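Local coordinates for protein beta-methylmalyl-CoA dehydratase (Chloroflexus aurantiacus, PDB 4E3E) that catalyses the reversible dehydration of beta-methylmalyl-CoA to mesaconyl-CoA, a step of the glyoxylate assimilation cycle, at residues 192-200 / 344-352; 287-298 / 309-320. All blocks are in the same frame, centred on the assembly; numbering follows the deposited sequence.

Contact 1 of 2, residues 192-200 / 344-352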
loop_
_atom_site.group_PDB
_atom_site.type_symbol
_atom_site.label_atom_id
_atom_site.label_comp_id
_atom_site.label_asym_id
_atom_site.label_seq_id
_atom_site.Cartn_x
_atom_site.Cartn_y
_atom_site.Cartn_z
ATOM N N SER A 192 19.662 -13.202 14.815
ATOM C CA SER A 192 19.972 -13.572 16.198
ATOM C C SER A 192 20.874 -14.784 16.271
ATOM O O SER A 192 20.840 -15.650 15.392
ATOM C CB SER A 192 18.690 -13.832 17.008
ATOM O OG SER A 192 18.993 -14.201 18.343
ATOM N N ASN A 193 21.687 -14.829 17.322
ATOM C CA ASN A 193 22.487 -16.006 17.646
ATOM C C ASN A 193 21.731 -17.020 18.495
ATOM O O ASN A 193 22.135 -18.176 18.573
ATOM C CB ASN A 193 23.789 -15.602 18.341
ATOM C CG ASN A 193 24.707 -14.821 17.427
ATOM O OD1 ASN A 193 24.850 -15.150 16.247
ATOM N ND2 ASN A 193 25.326 -13.774 17.960
ATOM N N TYR A 194 20.625 -16.590 19.102
ATOM C CA TYR A 194 19.818 -17.446 19.966
ATOM C C TYR A 194 18.993 -18.461 19.182
ATOM O O TYR A 194 18.152 -18.104 18.360
ATOM C CB TYR A 194 18.932 -16.596 20.890
ATOM C CG TYR A 194 19.740 -15.783 21.885
ATOM C CD1 TYR A 194 20.366 -16.399 22.974
ATOM C CD2 TYR A 194 19.891 -14.407 21.735
ATOM C CE1 TYR A 194 21.113 -15.665 23.889
ATOM C CE2 TYR A 194 20.640 -13.665 22.646
ATOM C CZ TYR A 194 21.247 -14.300 23.716
ATOM O OH TYR A 194 21.987 -13.570 24.618
ATOM N N LEU A 195 19.243 -19.735 19.457
ATOM C CA LEU A 195 18.524 -20.832 18.809
ATOM C C LEU A 195 17.589 -21.526 19.808
ATOM O O LEU A 195 17.490 -21.120 20.972
ATOM C CB LEU A 195 19.515 -21.814 18.152
ATOM C CG LEU A 195 20.343 -21.218 17.011
ATOM C CD1 LEU A 195 21.394 -22.208 16.504
ATOM C CD2 LEU A 195 19.443 -20.759 15.865
ATOM N N TRP A 196 16.889 -22.553 19.343
ATOM C CA TRP A 196 15.910 -23.286 20.155
ATOM C C TRP A 196 16.483 -23.705 21.485
ATOM O O TRP A 196 15.850 -23.519 22.531
ATOM C CB TRP A 196 15.427 -24.484 19.351
ATOM C CG TRP A 196 14.445 -25.439 19.997
ATOM C CD1 TRP A 196 13.045 -25.341 20.039
ATOM C CD2 TRP A 196 14.763 -26.736 20.631
ATOM N NE1 TRP A 196 12.502 -26.445 20.667
ATOM C CE2 TRP A 196 13.480 -27.320 21.041
ATOM C CE3 TRP A 196 15.942 -27.430 20.908
ATOM C CZ2 TRP A 196 13.408 -28.551 21.694
ATOM C CZ3 TRP A 196 15.855 -28.670 21.558
ATOM C CH2 TRP A 196 14.618 -29.210 21.950
ATOM N N ASP A 197 17.700 -24.241 21.453
ATOM C CA ASP A 197 18.398 -24.703 22.649
ATOM C C ASP A 197 18.594 -23.613 23.700
ATOM O O ASP A 197 18.695 -23.928 24.879
ATOM C CB ASP A 197 19.764 -25.297 22.283
ATOM C CG ASP A 197 19.692 -26.220 21.074
ATOM O OD1 ASP A 197 19.311 -25.749 19.980
ATOM O OD2 ASP A 197 20.026 -27.417 21.215
ATOM N N ASP A 198 18.632 -22.348 23.282
ATOM C CA ASP A 198 19.040 -21.257 24.173
ATOM C C ASP A 198 17.892 -20.591 24.926
ATOM O O ASP A 198 18.122 -19.821 25.859
ATOM C CB ASP A 198 19.841 -20.198 23.398
ATOM C CG ASP A 198 20.952 -20.803 22.566
ATOM O OD1 ASP A 198 21.704 -21.656 23.086
ATOM O OD2 ASP A 198 21.071 -20.425 21.382
ATOM N N TYR A 199 16.659 -20.877 24.517
ATOM C CA TYR A 199 15.493 -20.307 25.180
ATOM C C TYR A 199 15.148 -21.104 26.439
ATOM O O TYR A 199 15.293 -22.327 26.467
ATOM C CB TYR A 199 14.325 -20.196 24.192
ATOM C CG TYR A 199 14.511 -19.036 23.251
ATOM C CD1 TYR A 199 15.241 -19.179 22.065
ATOM C CD2 TYR A 199 14.005 -17.765 23.573
ATOM C CE1 TYR A 199 15.440 -18.101 21.216
ATOM C CE2 TYR A 199 14.204 -16.678 22.729
ATOM C CZ TYR A 199 14.910 -16.857 21.554
ATOM O OH TYR A 199 15.096 -15.790 20.723
ATOM N N GLU A 200 14.738 -20.398 27.491
ATOM C CA GLU A 200 14.423 -21.014 28.776
ATOM C C GLU A 200 12.923 -21.005 28.996
ATOM O O GLU A 200 12.288 -19.946 28.920
ATOM C CB GLU A 200 15.115 -20.265 29.921
ATOM C CG GLU A 200 16.633 -20.369 29.901
ATOM C CD GLU A 200 17.317 -19.224 30.628
ATOM O OE1 GLU A 200 16.832 -18.808 31.707
ATOM O OE2 GLU A 200 18.348 -18.736 30.118
ATOM N N TYR A 344 0.519 -19.530 20.792
ATOM C CA TYR A 344 0.788 -20.128 19.504
ATOM C C TYR A 344 2.086 -20.897 19.574
ATOM O O TYR A 344 2.794 -20.867 20.591
ATOM C CB TYR A 344 0.840 -19.049 18.396
ATOM C CG TYR A 344 1.883 -17.966 18.622
ATOM C CD1 TYR A 344 1.755 -17.059 19.683
ATOM C CD2 TYR A 344 3.013 -17.860 17.792
ATOM C CE1 TYR A 344 2.703 -16.071 19.909
ATOM C CE2 TYR A 344 3.973 -16.869 18.014
ATOM C CZ TYR A 344 3.805 -15.970 19.079
ATOM O OH TYR A 344 4.745 -14.978 19.316
ATOM N N THR A 345 2.391 -21.596 18.494
ATOM C CA THR A 345 3.563 -22.440 18.432
ATOM C C THR A 345 4.414 -22.060 17.222
ATOM O O THR A 345 3.922 -22.014 16.070
ATOM C CB THR A 345 3.162 -23.917 18.353
ATOM O OG1 THR A 345 2.416 -24.263 19.525
ATOM C CG2 THR A 345 4.393 -24.816 18.266
ATOM N N VAL A 346 5.690 -21.793 17.493
ATOM C CA VAL A 346 6.634 -21.409 16.449
ATOM C C VAL A 346 7.606 -22.553 16.206
ATOM O O VAL A 346 7.801 -23.422 17.068
ATOM C CB VAL A 346 7.417 -20.136 16.825
ATOM C CG1 VAL A 346 6.465 -18.947 16.972
ATOM C CG2 VAL A 346 8.211 -20.353 18.123
ATOM N N LEU A 347 8.195 -22.569 15.021
ATOM C CA LEU A 347 9.293 -23.470 14.728
ATOM C C LEU A 347 10.581 -22.653 14.810
ATOM O O LEU A 347 10.606 -21.502 14.365
ATOM C CB LEU A 347 9.142 -24.086 13.331
ATOM C CG LEU A 347 7.833 -24.817 12.996
ATOM C CD1 LEU A 347 7.824 -25.262 11.539
ATOM C CD2 LEU A 347 7.609 -26.011 13.917
HETATM N N MSE A 348 11.640 -23.244 15.368
HETATM C CA MSE A 348 12.948 -22.572 15.470
HETATM C C MSE A 348 14.068 -23.555 15.196
HETATM O O MSE A 348 14.035 -24.677 15.698
HETATM C CB MSE A 348 13.085 -21.980 16.874
HETATM C CG MSE A 348 14.439 -21.298 17.066
HETATM SE SE MSE A 348 14.520 -20.291 18.769
HETATM C CE MSE A 348 13.137 -18.871 18.612
ATOM N N PRO A 349 15.091 -23.144 14.416
ATOM C CA PRO A 349 16.232 -24.026 14.191
ATOM C C PRO A 349 16.900 -24.423 15.504
ATOM O O PRO A 349 16.930 -23.633 16.466
ATOM C CB PRO A 349 17.193 -23.167 13.377
ATOM C CG PRO A 349 16.329 -22.143 12.733
ATOM C CD PRO A 349 15.255 -21.851 13.725
ATOM N N ARG A 350 17.417 -25.641 15.533
ATOM C CA ARG A 350 18.181 -26.157 16.681
ATOM C C ARG A 350 19.691 -26.131 16.425
ATOM O O ARG A 350 20.131 -26.136 15.273
ATOM C CB ARG A 350 17.759 -27.587 16.987
ATOM C CG ARG A 350 16.339 -27.708 17.500
ATOM C CD ARG A 350 15.967 -29.160 17.785
ATOM N NE ARG A 350 16.944 -29.853 18.629
ATOM C CZ ARG A 350 16.736 -31.034 19.205
ATOM N NH1 ARG A 350 15.586 -31.673 19.047
ATOM N NH2 ARG A 350 17.688 -31.582 19.952
ATOM N N ARG A 351 20.484 -26.107 17.492
ATOM C CA ARG A 351 21.936 -26.180 17.330
ATOM C C ARG A 351 22.362 -27.565 16.839
ATOM O O ARG A 351 21.806 -28.577 17.261
ATOM C CB ARG A 351 22.658 -25.806 18.620
ATOM C CG ARG A 351 24.150 -25.569 18.421
ATOM C CD ARG A 351 24.731 -24.670 19.493
ATOM N NE ARG A 351 24.279 -23.295 19.348
ATOM C CZ ARG A 351 23.489 -22.664 20.207
ATOM N NH1 ARG A 351 23.052 -23.281 21.307
ATOM N NH2 ARG A 351 23.152 -21.409 19.963
ATOM N N GLY A 352 23.334 -27.597 15.934
ATOM C CA GLY A 352 23.780 -28.844 15.328
ATOM C C GLY A 352 25.214 -29.166 15.684
ATOM O O GLY A 352 25.482 -29.708 16.753
HETATM O O HOH W 1 24.250 -19.768 17.846
HETATM O O HOH W 2 19.656 -29.257 19.437
#
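R351 reaches back over L195 to grip the carboxylate of D198 end-on with two nitrogens, NH1 to OD1 at 2.8 Å and NH2 to OD2 at 2.7 Å. The two flat groups are nearly coplanar, their planes 29° apart, and L195 CB lies over one face of the guanidinium. OD2 of D198 also accepts the backbone N of L195, on its anti side, so this oxygen is held by two donors and the carboxylate ties the turn 196-198 to the chain's C-terminal tail. At the guanidinium edge a water bridges NH2 to the carbonyl oxygen of N193.

W196 and R350 run side by side in the same direction. With CG anti to the backbone N (chi1 178°), the indole lies along the arginine, whose CD sits over the six-membered ring in a CH-pi contact, 3.9 Å from its centroid; ring and guanidinium planes are 26° apart. The indole NE1 is bonded to A309 O on strand 307-318. The backbone N of W196 donates to P349 O at 3.1 Å, and D197 OD1 takes the backbone N of R351 at 2.8 Å, on its syn side but well out of the carboxylate plane. The selenium of M348, a selenomethionine here, approaches Y199 CE1 at 3.4 Å, obliquely to the ring, in a Met-aromatic contact.

Apolar packing at the end of strand 338-349 thus gives way to a salt bridge and backbone hydrogen bonds on the tail. The paired acidic and basic groups probably offset each other's charge, with D198 likely to remain a carboxylate.

Contact 2 of 2, residues 287-298 / 309-320; sequences DTIYAWSEILAK and ALRVRTVATKDR
Strands 288-298 and 309-318 pair antiparallel as the two arms of a beta hairpin, buried in the sheet between strands 204-212 and 338-349. Backbone bonds link Y290 with T317, W292 with V315 and E294 with R313, two to each pair. Between I295 and A297 the register slips by one: L296 and A297 both face R311, whose carbonyl oxygen receives weak bonds from both their nitrogens.

On the face carrying W292, CG of the tryptophan sits between its backbone N and carbonyl carbon (chi1 67°), which lays the indole against V315. The valine runs beside it with CB over its face, a CH-pi contact 3.9 Å from the centroid of the five-membered ring. The bulge turns L296 towards the partner strand, where CD1 rests over one face of the R313 guanidinium, 3.9 Å from NH2; that arginine pairs with D341, and R311 with D343 and D167. In one of its two conformers R320 places CB over the Y290 face, and Y290 OH bonds to N234 of the second subunit. On the other face S293 OG and T314 OG1 share a hydrogen bond of 2.7 Å, and I289 CG2 touches A316 CB.

At the open end, K318 NZ forms a salt bridge with D287 OD2 at 2.7 Å, from above the carboxylate plane; OD2 also accepts the backbone N of F284. D319 OD1 accepts T288 N at 3.0 Å. A water joins D287 OD1 to D319 OD2. Replacing D287 with an alanine removes the carboxylate, which is likely to leave K318 without its acidic mate and the water with one acceptor fewer.

Helix 250-265 covers the face of A291, S293, T314 and A316, so the hairpin, interrupted by a classic beta bulge, belongs to a sheet wrapped on a helix, as in the hotdog fold.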
loop_
_atom_site.group_PDB
_atom_site.type_symbol
_atom_site.label_atom_id
_atom_site.label_comp_id
_atom_site.label_asym_id
_atom_site.label_seq_id
_atom_site.Cartn_x
_atom_site.Cartn_y
_atom_site.Cartn_z
ATOM N N ASP A 287 -3.773 4.381 19.455
ATOM C CA ASP A 287 -3.168 3.531 20.464
ATOM C C ASP A 287 -1.779 3.115 20.027
ATOM O O ASP A 287 -1.552 2.779 18.853
ATOM C CB ASP A 287 -4.020 2.283 20.705
ATOM C CG ASP A 287 -5.333 2.592 21.437
ATOM O OD1 ASP A 287 -5.461 3.667 22.062
ATOM O OD2 ASP A 287 -6.249 1.742 21.396
ATOM N N THR A 288 -0.844 3.102 20.969
ATOM C CA THR A 288 0.496 2.543 20.678
ATOM C C THR A 288 0.635 1.120 21.225
ATOM O O THR A 288 0.485 0.895 22.425
ATOM C CB THR A 288 1.595 3.462 21.239
ATOM O OG1 THR A 288 1.389 4.781 20.723
ATOM C CG2 THR A 288 2.995 2.977 20.855
ATOM N N ILE A 289 0.941 0.168 20.340
ATOM C CA ILE A 289 0.968 -1.234 20.707
ATOM C C ILE A 289 2.393 -1.657 21.079
ATOM O O ILE A 289 3.351 -1.395 20.323
ATOM C CB ILE A 289 0.472 -2.144 19.545
ATOM C CG1 ILE A 289 -0.978 -1.791 19.130
ATOM C CG2 ILE A 289 0.579 -3.613 19.936
ATOM C CD1 ILE A 289 -1.976 -1.658 20.296
ATOM N N TYR A 290 2.515 -2.310 22.239
ATOM C CA TYR A 290 3.754 -2.943 22.689
ATOM C C TYR A 290 3.486 -4.422 22.882
ATOM O O TYR A 290 2.332 -4.840 22.965
ATOM C CB TYR A 290 4.155 -2.391 24.040
ATOM C CG TYR A 290 4.539 -0.945 24.058
ATOM C CD1 TYR A 290 3.572 0.058 24.221
ATOM C CD2 TYR A 290 5.880 -0.572 23.970
ATOM C CE1 TYR A 290 3.935 1.399 24.273
ATOM C CE2 TYR A 290 6.257 0.761 24.022
ATOM C CZ TYR A 290 5.285 1.739 24.168
ATOM O OH TYR A 290 5.675 3.046 24.219
ATOM N N ALA A 291 4.542 -5.219 22.981
ATOM C CA ALA A 291 4.373 -6.654 23.150
ATOM C C ALA A 291 5.436 -7.238 24.075
ATOM O O ALA A 291 6.560 -6.722 24.166
ATOM C CB ALA A 291 4.390 -7.362 21.792
ATOM N N TRP A 292 5.053 -8.296 24.781
ATOM C CA TRP A 292 6.009 -9.154 25.467
ATOM C C TRP A 292 5.610 -10.602 25.325
ATOM O O TRP A 292 4.435 -10.918 25.109
ATOM C CB TRP A 292 6.184 -8.740 26.933
ATOM C CG TRP A 292 4.962 -8.951 27.795
ATOM C CD1 TRP A 292 3.921 -8.052 28.048
ATOM C CD2 TRP A 292 4.618 -10.154 28.555
ATOM N NE1 TRP A 292 2.989 -8.607 28.895
ATOM C CE2 TRP A 292 3.345 -9.867 29.231
ATOM C CE3 TRP A 292 5.213 -11.400 28.731
ATOM C CZ2 TRP A 292 2.723 -10.797 30.044
ATOM C CZ3 TRP A 292 4.577 -12.332 29.561
ATOM C CH2 TRP A 292 3.361 -12.036 30.198
ATOM N N SER A 293 6.580 -11.497 25.429
ATOM C CA SER A 293 6.310 -12.924 25.260
ATOM C C SER A 293 6.830 -13.768 26.407
ATOM O O SER A 293 7.804 -13.404 27.071
ATOM C CB SER A 293 6.872 -13.447 23.934
ATOM O OG SER A 293 6.264 -12.756 22.849
ATOM N N GLU A 294 6.171 -14.901 26.629
ATOM C CA GLU A 294 6.658 -15.904 27.573
ATOM C C GLU A 294 6.868 -17.205 26.814
ATOM O O GLU A 294 6.046 -17.548 25.952
ATOM C CB GLU A 294 5.642 -16.113 28.687
ATOM C CG GLU A 294 6.022 -17.216 29.663
ATOM C CD GLU A 294 5.037 -17.341 30.803
ATOM O OE1 GLU A 294 4.087 -16.543 30.860
ATOM O OE2 GLU A 294 5.221 -18.243 31.639
ATOM N N ILE A 295 7.959 -17.919 27.112
ATOM C CA ILE A 295 8.111 -19.268 26.586
ATOM C C ILE A 295 7.312 -20.195 27.511
ATOM O O ILE A 295 7.764 -20.508 28.628
ATOM C CB ILE A 295 9.591 -19.726 26.491
ATOM C CG1 ILE A 295 10.467 -18.701 25.737
ATOM C CG2 ILE A 295 9.676 -21.138 25.887
ATOM C CD1 ILE A 295 10.024 -18.377 24.312
ATOM N N LEU A 296 6.116 -20.599 27.063
ATOM C CA LEU A 296 5.247 -21.505 27.837
ATOM C C LEU A 296 5.807 -22.918 27.895
ATOM O O LEU A 296 5.687 -23.602 28.914
ATOM C CB LEU A 296 3.844 -21.556 27.241
ATOM C CG LEU A 296 3.074 -20.236 27.252
ATOM C CD1 LEU A 296 1.722 -20.411 26.574
ATOM C CD2 LEU A 296 2.938 -19.698 28.673
ATOM N N ALA A 297 6.430 -23.348 26.798
ATOM C CA ALA A 297 6.888 -24.727 26.672
ATOM C C ALA A 297 7.865 -24.854 25.536
ATOM O O ALA A 297 7.861 -24.039 24.591
ATOM C CB ALA A 297 5.707 -25.663 26.434
ATOM N N LYS A 298 8.691 -25.893 25.627
ATOM C CA LYS A 298 9.629 -26.246 24.578
ATOM C C LYS A 298 9.422 -27.720 24.261
ATOM O O LYS A 298 9.392 -28.555 25.176
ATOM C CB LYS A 298 11.066 -25.982 25.045
ATOM C CG LYS A 298 12.138 -26.419 24.059
ATOM C CD LYS A 298 13.558 -26.306 24.626
ATOM C CE LYS A 298 13.975 -24.870 24.883
ATOM N NZ LYS A 298 15.375 -24.789 25.394
ATOM N N ALA A 309 10.110 -26.955 18.416
ATOM C CA ALA A 309 8.960 -26.093 18.623
ATOM C C ALA A 309 9.041 -25.361 19.951
ATOM O O ALA A 309 9.560 -25.889 20.938
ATOM C CB ALA A 309 7.666 -26.893 18.550
ATOM N N LEU A 310 8.517 -24.145 19.967
ATOM C CA LEU A 310 8.290 -23.423 21.215
ATOM C C LEU A 310 6.841 -23.007 21.258
ATOM O O LEU A 310 6.292 -22.508 20.262
ATOM C CB LEU A 310 9.169 -22.177 21.314
ATOM C CG LEU A 310 10.696 -22.325 21.327
ATOM C CD1 LEU A 310 11.348 -20.955 21.149
ATOM C CD2 LEU A 310 11.199 -22.998 22.599
ATOM N N ARG A 311 6.211 -23.241 22.400
ATOM C CA ARG A 311 4.877 -22.727 22.625
ATOM C C ARG A 311 5.068 -21.372 23.278
ATOM O O ARG A 311 5.726 -21.267 24.317
ATOM C CB ARG A 311 4.038 -23.657 23.506
ATOM C CG ARG A 311 2.589 -23.180 23.662
ATOM C CD ARG A 311 1.750 -24.122 24.518
ATOM N NE ARG A 311 0.341 -23.709 24.543
ATOM C CZ ARG A 311 -0.661 -24.453 25.011
ATOM N NH1 ARG A 311 -0.431 -25.667 25.505
ATOM N NH2 ARG A 311 -1.901 -23.988 24.985
ATOM N N VAL A 312 4.517 -20.338 22.646
ATOM C CA VAL A 312 4.757 -18.960 23.050
ATOM C C VAL A 312 3.435 -18.288 23.371
ATOM O O VAL A 312 2.448 -18.481 22.653
ATOM C CB VAL A 312 5.479 -18.174 21.925
ATOM C CG1 VAL A 312 5.741 -16.708 22.320
ATOM C CG2 VAL A 312 6.779 -18.871 21.515
ATOM N N ARG A 313 3.415 -17.520 24.460
ATOM C CA ARG A 313 2.357 -16.548 24.684
ATOM C C ARG A 313 2.917 -15.164 24.386
ATOM O O ARG A 313 3.891 -14.738 25.018
ATOM C CB ARG A 313 1.850 -16.573 26.130
ATOM C CG ARG A 313 0.695 -15.601 26.373
ATOM C CD ARG A 313 0.280 -15.457 27.856
ATOM N NE ARG A 313 0.096 -16.753 28.519
ATOM C CZ ARG A 313 -0.900 -17.608 28.282
ATOM N NH1 ARG A 313 -1.854 -17.332 27.392
ATOM N NH2 ARG A 313 -0.935 -18.763 28.939
ATOM N N THR A 314 2.313 -14.463 23.429
ATOM C CA THR A 314 2.629 -13.047 23.253
ATOM C C THR A 314 1.444 -12.220 23.714
ATOM O O THR A 314 0.305 -12.448 23.296
ATOM C CB THR A 314 3.026 -12.715 21.817
ATOM O OG1 THR A 314 4.150 -13.545 21.434
ATOM C CG2 THR A 314 3.408 -11.247 21.690
ATOM N N VAL A 315 1.721 -11.264 24.581
ATOM C CA VAL A 315 0.696 -10.383 25.121
ATOM C C VAL A 315 0.938 -8.988 24.555
ATOM O O VAL A 315 2.048 -8.462 24.671
ATOM C CB VAL A 315 0.800 -10.332 26.663
ATOM C CG1 VAL A 315 -0.213 -9.357 27.241
ATOM C CG2 VAL A 315 0.593 -11.724 27.248
ATOM N N ALA A 316 -0.082 -8.399 23.922
ATOM C CA ALA A 316 0.031 -7.021 23.432
ATOM C C ALA A 316 -0.673 -6.073 24.393
ATOM O O ALA A 316 -1.750 -6.381 24.927
ATOM C CB ALA A 316 -0.524 -6.870 22.015
ATOM N N THR A 317 -0.078 -4.924 24.592
ATOM C CA THR A 317 -0.640 -3.915 25.454
ATOM C C THR A 317 -0.685 -2.602 24.728
ATOM O O THR A 317 0.005 -2.408 23.777
ATOM C CB THR A 317 0.175 -3.735 26.733
ATOM O OG1 THR A 317 1.509 -3.403 26.414
ATOM C CG2 THR A 317 0.199 -4.974 27.505
ATOM N N LYS A 318 -1.508 -1.693 25.199
ATOM C CA LYS A 318 -1.514 -0.376 24.644
ATOM C C LYS A 318 -0.912 0.610 25.600
ATOM O O LYS A 318 -1.198 0.588 26.762
ATOM C CB LYS A 318 -2.899 0.073 24.203
ATOM C CG LYS A 318 -3.964 0.050 25.260
ATOM C CD LYS A 318 -5.107 0.963 24.894
ATOM C CE LYS A 318 -6.246 0.156 24.352
ATOM N NZ LYS A 318 -7.339 0.957 23.792
ATOM N N ASP A 319 -0.045 1.448 25.084
ATOM C CA ASP A 319 0.500 2.530 25.829
ATOM C C ASP A 319 1.127 2.034 27.107
ATOM O O ASP A 319 0.886 2.576 28.151
ATOM C CB ASP A 319 -0.577 3.560 26.111
ATOM C CG ASP A 319 -1.202 4.111 24.860
ATOM O OD1 ASP A 319 -0.654 3.992 23.779
ATOM O OD2 ASP A 319 -2.273 4.683 24.959
ATOM N N ARG A 320 1.918 0.987 27.001
ATOM C CA ARG A 320 2.473 0.201 28.117
ATOM C C ARG A 320 2.487 0.889 29.486
ATOM O O ARG A 320 3.099 1.956 29.651
ATOM C CB ARG A 320 3.872 -0.336 27.774
ATOM C CG ARG A 320 5.034 0.593 28.096
ATOM C CD ARG A 320 6.301 -0.223 28.270
ATOM N NE ARG A 320 5.989 -1.576 28.730
ATOM C CZ ARG A 320 6.894 -2.532 28.910
ATOM N NH1 ARG A 320 8.176 -2.283 28.674
ATOM N NH2 ARG A 320 6.520 -3.736 29.327
HETATM O O HOH W 3 -4.168 5.630 23.463
HETATM O O HOH W 4 -0.435 6.105 21.809
#

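How the contacts relate
Contact 2 is nested in the chain between the two segments of contact 1, and their centres lie about 16 Å apart. Strands 307-318 and 338-349 are neighbours in one sheet, so the C-terminal tail of contact 1 sits beside the hairpin. K298 NZ probably donates to Y199 O at 2.7 Å, and its charge also faces the W196 ring in a cation-pi contact; Y344 OH and T314 OG1, 2.6 Å apart, form a second probable hydrogen bond. Each contact also touches the second subunit of the homodimer. Both lie away from the inferred substrate-binding residues, such as D64 and N87.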